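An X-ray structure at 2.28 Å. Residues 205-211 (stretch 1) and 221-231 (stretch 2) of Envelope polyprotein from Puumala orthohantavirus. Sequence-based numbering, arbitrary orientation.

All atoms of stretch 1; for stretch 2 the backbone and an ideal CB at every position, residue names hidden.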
# COMPACT_ATOMS: atom_id res chain seq x y z
N SER A 205 19.20 1.07 11.09
CA SER A 205 19.08 1.21 9.62
C SER A 205 17.66 0.91 9.05
O SER A 205 17.33 1.42 7.97
CB SER A 205 20.13 0.34 8.90
OG SER A 205 19.84 -1.05 9.01
N MET A 206 16.89 0.06 9.73
CA MET A 206 15.54 -0.33 9.30
C MET A 206 14.43 0.36 10.10
O MET A 206 13.25 0.05 9.86
CB MET A 206 15.34 -1.83 9.44
CG MET A 206 16.38 -2.70 8.75
SD MET A 206 16.54 -2.43 6.99
CE MET A 206 14.87 -2.89 6.53
N LYS A 207 14.78 1.29 10.99
CA LYS A 207 13.77 2.02 11.80
C LYS A 207 13.06 3.09 10.93
O LYS A 207 13.36 4.29 10.97
CB LYS A 207 14.35 2.56 13.13
CG LYS A 207 14.18 1.71 14.42
CD LYS A 207 15.14 0.56 14.54
CE LYS A 207 15.57 0.29 15.99
NZ LYS A 207 14.51 -0.42 16.74
N LEU A 208 12.10 2.62 10.14
CA LEU A 208 11.40 3.44 9.16
C LEU A 208 10.74 4.70 9.74
O LEU A 208 10.85 5.78 9.15
CB LEU A 208 10.38 2.59 8.41
CG LEU A 208 9.52 3.25 7.33
CD1 LEU A 208 10.41 3.86 6.25
CD2 LEU A 208 8.58 2.21 6.74
N GLU A 209 10.09 4.59 10.90
CA GLU A 209 9.40 5.74 11.47
C GLU A 209 10.38 6.82 11.94
O GLU A 209 10.03 8.01 11.93
CB GLU A 209 8.46 5.33 12.60
CG GLU A 209 7.55 6.44 13.13
CD GLU A 209 6.74 7.17 12.06
OE1 GLU A 209 6.29 6.55 11.08
OE2 GLU A 209 6.50 8.38 12.22
N LYS A 210 11.60 6.42 12.32
CA LYS A 210 12.65 7.40 12.62
C LYS A 210 12.99 8.26 11.41
O LYS A 210 13.22 9.47 11.56
CB LYS A 210 13.92 6.74 13.16
CG LYS A 210 13.76 6.13 14.55
CD LYS A 210 15.11 5.84 15.20
CE LYS A 210 15.00 5.37 16.69
NZ LYS A 210 13.98 5.97 17.62
N SER A 211 12.96 7.68 10.21
CA SER A 211 13.18 8.45 9.00
C SER A 211 12.12 9.51 8.83
O SER A 211 12.44 10.66 8.55
CB SER A 211 13.24 7.57 7.75
OG SER A 211 14.14 6.48 7.92
N UNK A 221 11.42 11.76 19.79
CA UNK A 221 10.54 10.65 20.20
C UNK A 221 11.33 9.50 20.76
O UNK A 221 12.35 9.12 20.21
CB UNK A 221 9.69 10.16 19.02
N UNK A 222 10.80 8.88 21.81
CA UNK A 222 11.56 7.87 22.55
C UNK A 222 11.53 6.50 21.83
O UNK A 222 12.58 5.95 21.46
CB UNK A 222 11.00 7.73 23.97
N UNK A 223 10.32 5.99 21.62
CA UNK A 223 10.09 4.60 21.19
C UNK A 223 9.28 4.29 19.93
O UNK A 223 8.13 3.83 20.00
CB UNK A 223 9.39 3.88 22.35
N UNK A 224 9.88 4.54 18.76
CA UNK A 224 9.34 4.10 17.46
C UNK A 224 10.25 3.10 16.72
O UNK A 224 11.01 3.39 15.79
CB UNK A 224 9.11 5.32 16.57
N UNK A 225 10.08 1.86 17.18
CA UNK A 225 10.94 0.77 16.86
C UNK A 225 10.58 -0.11 15.68
O UNK A 225 11.34 -1.02 15.38
CB UNK A 225 11.05 -0.12 18.10
N UNK A 226 9.45 0.10 15.00
CA UNK A 226 9.12 -0.72 13.83
C UNK A 226 10.28 -0.82 12.80
O UNK A 226 10.94 0.16 12.50
CB UNK A 226 7.88 -0.14 13.15
N UNK A 227 10.55 -2.04 12.33
CA UNK A 227 11.61 -2.28 11.38
C UNK A 227 11.05 -2.78 10.07
O UNK A 227 10.37 -3.81 10.01
CB UNK A 227 12.62 -3.28 11.94
N UNK A 228 11.30 -2.01 9.02
CA UNK A 228 10.79 -2.34 7.71
C UNK A 228 11.03 -1.24 6.71
O UNK A 228 11.84 -0.34 6.94
CB UNK A 228 9.29 -2.65 7.79
N UNK A 229 10.35 -1.33 5.59
CA UNK A 229 10.59 -0.41 4.49
C UNK A 229 9.45 -0.47 3.54
O UNK A 229 8.60 -1.34 3.66
CB UNK A 229 11.90 -0.72 3.77
N UNK A 230 9.40 0.47 2.60
CA UNK A 230 8.40 0.41 1.55
C UNK A 230 9.08 -0.02 0.25
O UNK A 230 10.21 0.38 -0.03
CB UNK A 230 7.69 1.76 1.39
N UNK A 231 8.35 -0.80 -0.56
CA UNK A 231 8.74 -1.12 -1.91
C UNK A 231 7.66 -0.57 -2.82
O UNK A 231 6.47 -0.78 -2.57
CB UNK A 231 8.94 -2.62 -2.10

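Position 221 has phi/psi of -79/141 and points its CB toward stretch 1, yet nothing lies within 5.5 Å of it, so stretch 1 sets no rule there. The deposited Cys221 is covalently bonded elsewhere in the structure. At 222 the CB points away into space free of stretch 1, and almost any side chain would do; it is Thr222. Position 223 also points away, with phi/psi of -125/73 and room for a CB. The contact does not demand glycine, but Gly223 is found.

Position 224 is the first real decision. Its CB points toward the helix start, 3.9 Å from Glu209 CG, with Lys210 NZ 5.0 Å off. A small or medium side chain would fit, polar or apolar, since the near neighbor is a methylene. The residue is Asn224, its chi1 in the m well. Its CB packs on Glu209 CG at 3.9 Å, while its amide finds partners elsewhere in the structure. At this position the backbone N and O, rather than the side-chain amide, take part in the water bridges to stretch 1: water 2 takes a hydrogen bond from Glu209 N (2.9 Å) and donates to Asn224 O (3.0 Å) and to the backbone O of position 226 (2.6 Å). Water 3 accepts from Lys210 NZ (2.7 Å) and, weakly, from Asn224 N (3.1 Å).

At 225 the CB points away, but an ideal CB would sit 3.7 Å from Lys207 NZ. That is close without being a clash, and the backbone angles of -92/-3 are open to most residues, so a small side chain is plausible. Gly225 leaves the spot empty, its O 3.5 Å from Lys207 NZ.

Position 226 points sideways, with nothing near its CB. Only a long side chain could reach back to Leu208, whose CD2 methyl favors an apolar one. Phe226, with chi1 t, does this: Leu208 CD2 lies at the ring edge, 4.4 Å from Phe226 CE2.

Position 227 also points sideways, its CB 4.0 Å from Met206 CB and beside the Lys207 chain. An extended side chain with aliphatic carbons would suit, polar or not at its tip. Gln227 lays its CG 3.8 Å from Lys207 CD, and its OE1 accepts a weak hydrogen bond from water 1 (3.0 Å), which in turn accepts from Met206 N (3.0 Å). Its CA also makes a CA-H...O contact with Met206 O at 3.2 Å.

Position 228 is read from the backbone: phi/psi of 172/-165 strongly favors glycine. Gly228 N donates to Met206 O (3.0 Å, 160°), the one direct hydrogen bond between the stretches.

At 229 the CB is sideways, 4.6 Å from Met206 CE, which invites an apolar or aromatic side chain. Tyr229, chi1 p, puts CD1 3.7 Å from Met206 CE. Position 230, also sideways, has Leu208 CD2 5.4 Å from its CB; a large apolar or aromatic group could close that gap. Tyr230 does so, CE2 to Leu208 CD2 being 3.7 Å. Position 231 is out of reach, and Ile231 makes no contact.

Stretch 2, residues 221-231: CTGNGFQGYYI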
# COMPACT_ATOMS: atom_id res chain seq x y z
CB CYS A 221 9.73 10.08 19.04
SG CYS A 221 8.34 11.05 18.46
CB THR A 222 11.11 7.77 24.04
OG1 THR A 222 9.74 7.33 24.12
CG2 THR A 222 11.27 9.13 24.79
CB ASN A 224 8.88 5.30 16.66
CG ASN A 224 7.62 5.96 17.29
OD1 ASN A 224 6.62 5.28 17.45
ND2 ASN A 224 7.68 7.24 17.66
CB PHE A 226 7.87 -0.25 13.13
CG PHE A 226 7.60 -1.00 11.84
CD1 PHE A 226 7.09 -2.28 11.86
CD2 PHE A 226 7.94 -0.44 10.61
CE1 PHE A 226 6.89 -2.99 10.69
CE2 PHE A 226 7.73 -1.14 9.45
CZ PHE A 226 7.21 -2.42 9.48
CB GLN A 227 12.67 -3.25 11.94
CG GLN A 227 13.65 -2.55 12.87
CD GLN A 227 14.81 -3.41 13.31
OE1 GLN A 227 15.74 -3.69 12.55
NE2 GLN A 227 14.77 -3.84 14.56
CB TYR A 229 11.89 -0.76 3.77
CG TYR A 229 11.95 -2.12 3.14
CD1 TYR A 229 12.40 -3.23 3.86
CD2 TYR A 229 11.65 -2.29 1.79
CE1 TYR A 229 12.48 -4.49 3.26
CE2 TYR A 229 11.73 -3.54 1.19
CZ TYR A 229 12.15 -4.63 1.93
OH TYR A 229 12.21 -5.84 1.32
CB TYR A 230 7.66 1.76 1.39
CG TYR A 230 6.59 2.03 2.40
CD1 TYR A 230 5.29 1.53 2.22
CD2 TYR A 230 6.82 2.81 3.51
CE1 TYR A 230 4.28 1.81 3.12
CE2 TYR A 230 5.83 3.08 4.41
CZ TYR A 230 4.55 2.59 4.23
OH TYR A 230 3.56 2.87 5.15
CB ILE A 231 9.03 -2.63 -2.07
CG1 ILE A 231 9.90 -2.87 -3.28
CG2 ILE A 231 7.75 -3.47 -2.12
CD1 ILE A 231 11.38 -2.54 -3.02
O HOH W 1 17.13 -1.06 12.51
O HOH W 2 10.22 2.64 12.98
O HOH W 3 11.49 6.96 17.58
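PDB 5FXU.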